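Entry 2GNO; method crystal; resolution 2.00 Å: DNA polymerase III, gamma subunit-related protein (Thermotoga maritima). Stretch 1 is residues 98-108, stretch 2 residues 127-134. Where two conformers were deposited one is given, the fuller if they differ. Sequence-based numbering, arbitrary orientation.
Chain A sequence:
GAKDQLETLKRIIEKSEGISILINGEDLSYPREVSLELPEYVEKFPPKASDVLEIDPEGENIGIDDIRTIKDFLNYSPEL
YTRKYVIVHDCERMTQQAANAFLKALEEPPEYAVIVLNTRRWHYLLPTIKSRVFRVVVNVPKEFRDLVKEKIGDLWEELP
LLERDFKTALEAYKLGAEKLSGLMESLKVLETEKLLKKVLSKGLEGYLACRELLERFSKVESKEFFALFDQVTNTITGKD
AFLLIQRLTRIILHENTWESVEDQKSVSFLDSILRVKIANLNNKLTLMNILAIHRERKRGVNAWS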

# COMPACT_ATOMS: atom_id res chain seq x y z
N ALA A 98 21.10 -1.09 -9.15
CA ALA A 98 19.97 -0.42 -9.80
C ALA A 98 20.10 1.10 -9.69
O ALA A 98 19.90 1.83 -10.67
CB ALA A 98 18.64 -0.86 -9.16
N ALA A 99 20.40 1.59 -8.49
CA ALA A 99 20.61 3.02 -8.27
C ALA A 99 21.76 3.55 -9.12
O ALA A 99 21.59 4.54 -9.83
CB ALA A 99 20.88 3.29 -6.81
N ASN A 100 22.91 2.86 -9.06
CA ASN A 100 24.11 3.20 -9.82
C ASN A 100 23.82 3.28 -11.32
O ASN A 100 24.21 4.24 -11.98
CB ASN A 100 25.20 2.14 -9.59
CG ASN A 100 26.48 2.42 -10.38
OD1 ASN A 100 26.83 3.58 -10.66
ND2 ASN A 100 27.23 1.36 -10.69
N ALA A 101 23.16 2.26 -11.84
CA ALA A 101 22.81 2.20 -13.25
C ALA A 101 21.81 3.27 -13.69
O ALA A 101 21.76 3.60 -14.88
CB ALA A 101 22.26 0.81 -13.60
N PHE A 102 21.06 3.84 -12.75
CA PHE A 102 20.02 4.83 -13.06
C PHE A 102 20.44 6.29 -12.89
O PHE A 102 19.65 7.18 -13.18
CB PHE A 102 18.79 4.45 -12.19
CG PHE A 102 17.46 4.98 -12.68
CD1 PHE A 102 17.11 4.99 -14.03
CD2 PHE A 102 16.46 5.24 -11.77
CE1 PHE A 102 15.87 5.43 -14.44
CE2 PHE A 102 15.21 5.63 -12.19
CZ PHE A 102 14.92 5.73 -13.52
N LEU A 103 21.70 6.55 -12.55
CA LEU A 103 22.17 7.93 -12.33
C LEU A 103 22.18 8.81 -13.58
O LEU A 103 21.71 9.94 -13.52
CB LEU A 103 23.54 7.95 -11.66
CG LEU A 103 23.66 7.18 -10.33
CD1 LEU A 103 25.09 7.31 -9.78
CD2 LEU A 103 22.60 7.62 -9.30
N LYS A 104 22.67 8.29 -14.71
CA LYS A 104 22.72 9.05 -15.98
C LYS A 104 21.32 9.44 -16.47
O LYS A 104 21.07 10.61 -16.81
CB LYS A 104 23.48 8.29 -17.08
N ALA A 105 20.41 8.47 -16.51
CA ALA A 105 19.02 8.74 -16.92
C ALA A 105 18.31 9.65 -15.91
O ALA A 105 17.52 10.48 -16.32
CB ALA A 105 18.24 7.44 -17.10
N LEU A 106 18.59 9.50 -14.62
CA LEU A 106 17.97 10.36 -13.60
C LEU A 106 18.48 11.80 -13.66
O LEU A 106 17.66 12.72 -13.60
CB LEU A 106 18.14 9.83 -12.17
CG LEU A 106 17.29 8.67 -11.64
CD1 LEU A 106 17.80 8.26 -10.27
CD2 LEU A 106 15.79 9.01 -11.59
N GLU A 107 19.80 11.99 -13.77
CA GLU A 107 20.37 13.35 -13.82
C GLU A 107 20.06 14.07 -15.12
O GLU A 107 19.75 15.26 -15.09
CB GLU A 107 21.89 13.38 -13.57
CG GLU A 107 22.83 12.79 -14.64
CD GLU A 107 24.28 12.72 -14.16
OE1 GLU A 107 24.63 13.45 -13.21
OE2 GLU A 107 25.08 11.95 -14.75
N GLU A 108 20.12 13.35 -16.24
CA GLU A 108 19.85 13.93 -17.55
C GLU A 108 18.90 13.05 -18.32
O GLU A 108 19.33 12.34 -19.24
N PRO A 127 22.26 9.13 -1.37
CA PRO A 127 22.43 10.55 -1.72
C PRO A 127 22.52 10.81 -3.23
O PRO A 127 22.15 11.89 -3.70
CB PRO A 127 23.74 10.94 -1.02
CG PRO A 127 23.83 10.04 0.13
CD PRO A 127 23.23 8.72 -0.33
N THR A 128 23.05 9.82 -3.95
CA THR A 128 23.16 9.88 -5.40
C THR A 128 21.77 9.92 -6.10
O THR A 128 21.68 10.37 -7.22
CB THR A 128 24.08 8.76 -5.92
OG1 THR A 128 24.40 9.03 -7.29
CG2 THR A 128 23.49 7.33 -5.73
N ILE A 129 20.71 9.41 -5.45
CA ILE A 129 19.33 9.48 -6.02
C ILE A 129 18.77 10.85 -5.59
O ILE A 129 18.30 11.63 -6.42
CB ILE A 129 18.40 8.35 -5.53
CG1 ILE A 129 18.89 6.97 -5.97
CG2 ILE A 129 16.94 8.56 -6.05
CD1 ILE A 129 18.90 6.70 -7.51
N LYS A 130 18.86 11.16 -4.29
CA LYS A 130 18.39 12.44 -3.73
C LYS A 130 18.97 13.68 -4.45
O LYS A 130 18.25 14.64 -4.71
CB LYS A 130 18.70 12.51 -2.23
CG LYS A 130 17.94 11.47 -1.39
CD LYS A 130 18.32 11.56 0.08
N SER A 131 20.25 13.61 -4.79
CA SER A 131 20.96 14.68 -5.51
C SER A 131 20.42 14.93 -6.92
O SER A 131 20.53 16.04 -7.44
CB SER A 131 22.45 14.32 -5.64
OG SER A 131 23.16 15.26 -6.42
N ARG A 132 19.87 13.89 -7.53
CA ARG A 132 19.35 13.95 -8.90
C ARG A 132 17.82 14.01 -9.06
O ARG A 132 17.35 14.04 -10.22
CB ARG A 132 19.94 12.77 -9.68
CG ARG A 132 21.45 12.85 -9.84
CD ARG A 132 22.02 11.54 -10.34
NE ARG A 132 23.44 11.66 -10.68
CZ ARG A 132 24.45 11.66 -9.82
NH1 ARG A 132 24.26 11.61 -8.50
NH2 ARG A 132 25.70 11.76 -10.29
N VAL A 133 17.05 14.04 -7.96
CA VAL A 133 15.58 14.09 -8.02
C VAL A 133 14.95 15.27 -7.26
O VAL A 133 15.30 15.54 -6.11
CB VAL A 133 14.90 12.77 -7.52
CG1 VAL A 133 15.40 11.58 -8.30
CG2 VAL A 133 15.08 12.56 -6.02
N PHE A 134 13.99 15.94 -7.92
CA PHE A 134 13.25 17.07 -7.36
C PHE A 134 12.20 16.50 -6.42
O PHE A 134 11.22 15.91 -6.88
CB PHE A 134 12.59 17.84 -8.51
CG PHE A 134 11.81 19.06 -8.09
CD1 PHE A 134 10.48 18.97 -7.70
CD2 PHE A 134 12.41 20.32 -8.13
CE1 PHE A 134 9.77 20.10 -7.32
CE2 PHE A 134 11.71 21.46 -7.76
CZ PHE A 134 10.38 21.34 -7.35

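Stretch 2 begins helical and continues into a loop, and it meets the helical segments of stretch 1 through a small apolar cluster flanked by one long arginine. The contact buries 436 Å² in all, counted over both sides. Pro-127, the first residue, reaches nothing in stretch 1, but its carbonyl accepts a hydrogen bond from the backbone N of Ser-131, 2.8 Å from N to O, which helps to hold the helical turn from which the contacting side chains spring.

Thr-128 is the first to touch. Its CA-to-CB bond points toward stretch 1, and with chi1 in the t well its OG1 lies only 3.0 Å from CD2 of Leu-103. This is a tight approach of a hydroxyl to a methyl group, a packing contact in which the carbon offers no polar partner. Threonine offers a methyl as well as its hydroxyl: CG2 of Thr-128 is 3.7 Å from CD2 of Leu-103, so the apolar end of the leucine has something apolar to pack on.

Ile-129 supplies the center of the apolar cluster. Its CA-to-CB bond runs sideways, yet the end of the side chain, with chi1 and chi2 both m, comes nearer to stretch 1. There CD1 meets three residues: CB of Ala-99 at 4.0 Å, CD2 of Leu-103 at 4.2 Å and, most closely, CD1 of Leu-106 at 3.4 Å. Ala-99, Leu-103 and Leu-106 follow one another at steps of four and three residues, the spacing that brings side chains to one side of helical structure. Alanine's methyl, its CA-to-CB bond directed toward stretch 2, gives CD1 of Ile-129 an apolar surface, while the longer leucines reach that same CD1 from farther along the chain. Ile-129, Ala-99 and Leu-106 are all buried, as hydrocarbon groups with no polar demands can be.

Lys-130 and Ser-131 take no part in the contact; the latter is exposed. Arg-132 then makes the broadest contribution, with 108 Å² covered by stretch 1. It leaves the backbone toward that stretch, near Glu-107, where the two CA atoms are 5.1 Å apart. An m, t, t run of chi1 to chi3 extends the chain, so its methylenes can pack while its charged group, on a partly exposed residue, can meet Glu-107: CD lies 3.6 Å from O of Leu-103, and CB of Leu-103 sits over one face of the guanidinium, 3.8 Å from NE. NE also forms a salt bridge with OE1 of Glu-107 at 3.3 Å. The hydrogen bond from NE to OE1 is weak, at 139°; opposite charges nonetheless make the glutamate a fitting partner for the arginine. NH1 turns back to its own stretch and donates a hydrogen bond to O of Thr-128, 3.1 Å away, tying the end of the arginine to the helical turn.

Val-133 closes the contact. Buried and compact, it places CG1 4.2 Å from CD2 of Leu-106, extending the apolar packing beyond Ile-129. Phe-134, in a strand, is out of reach.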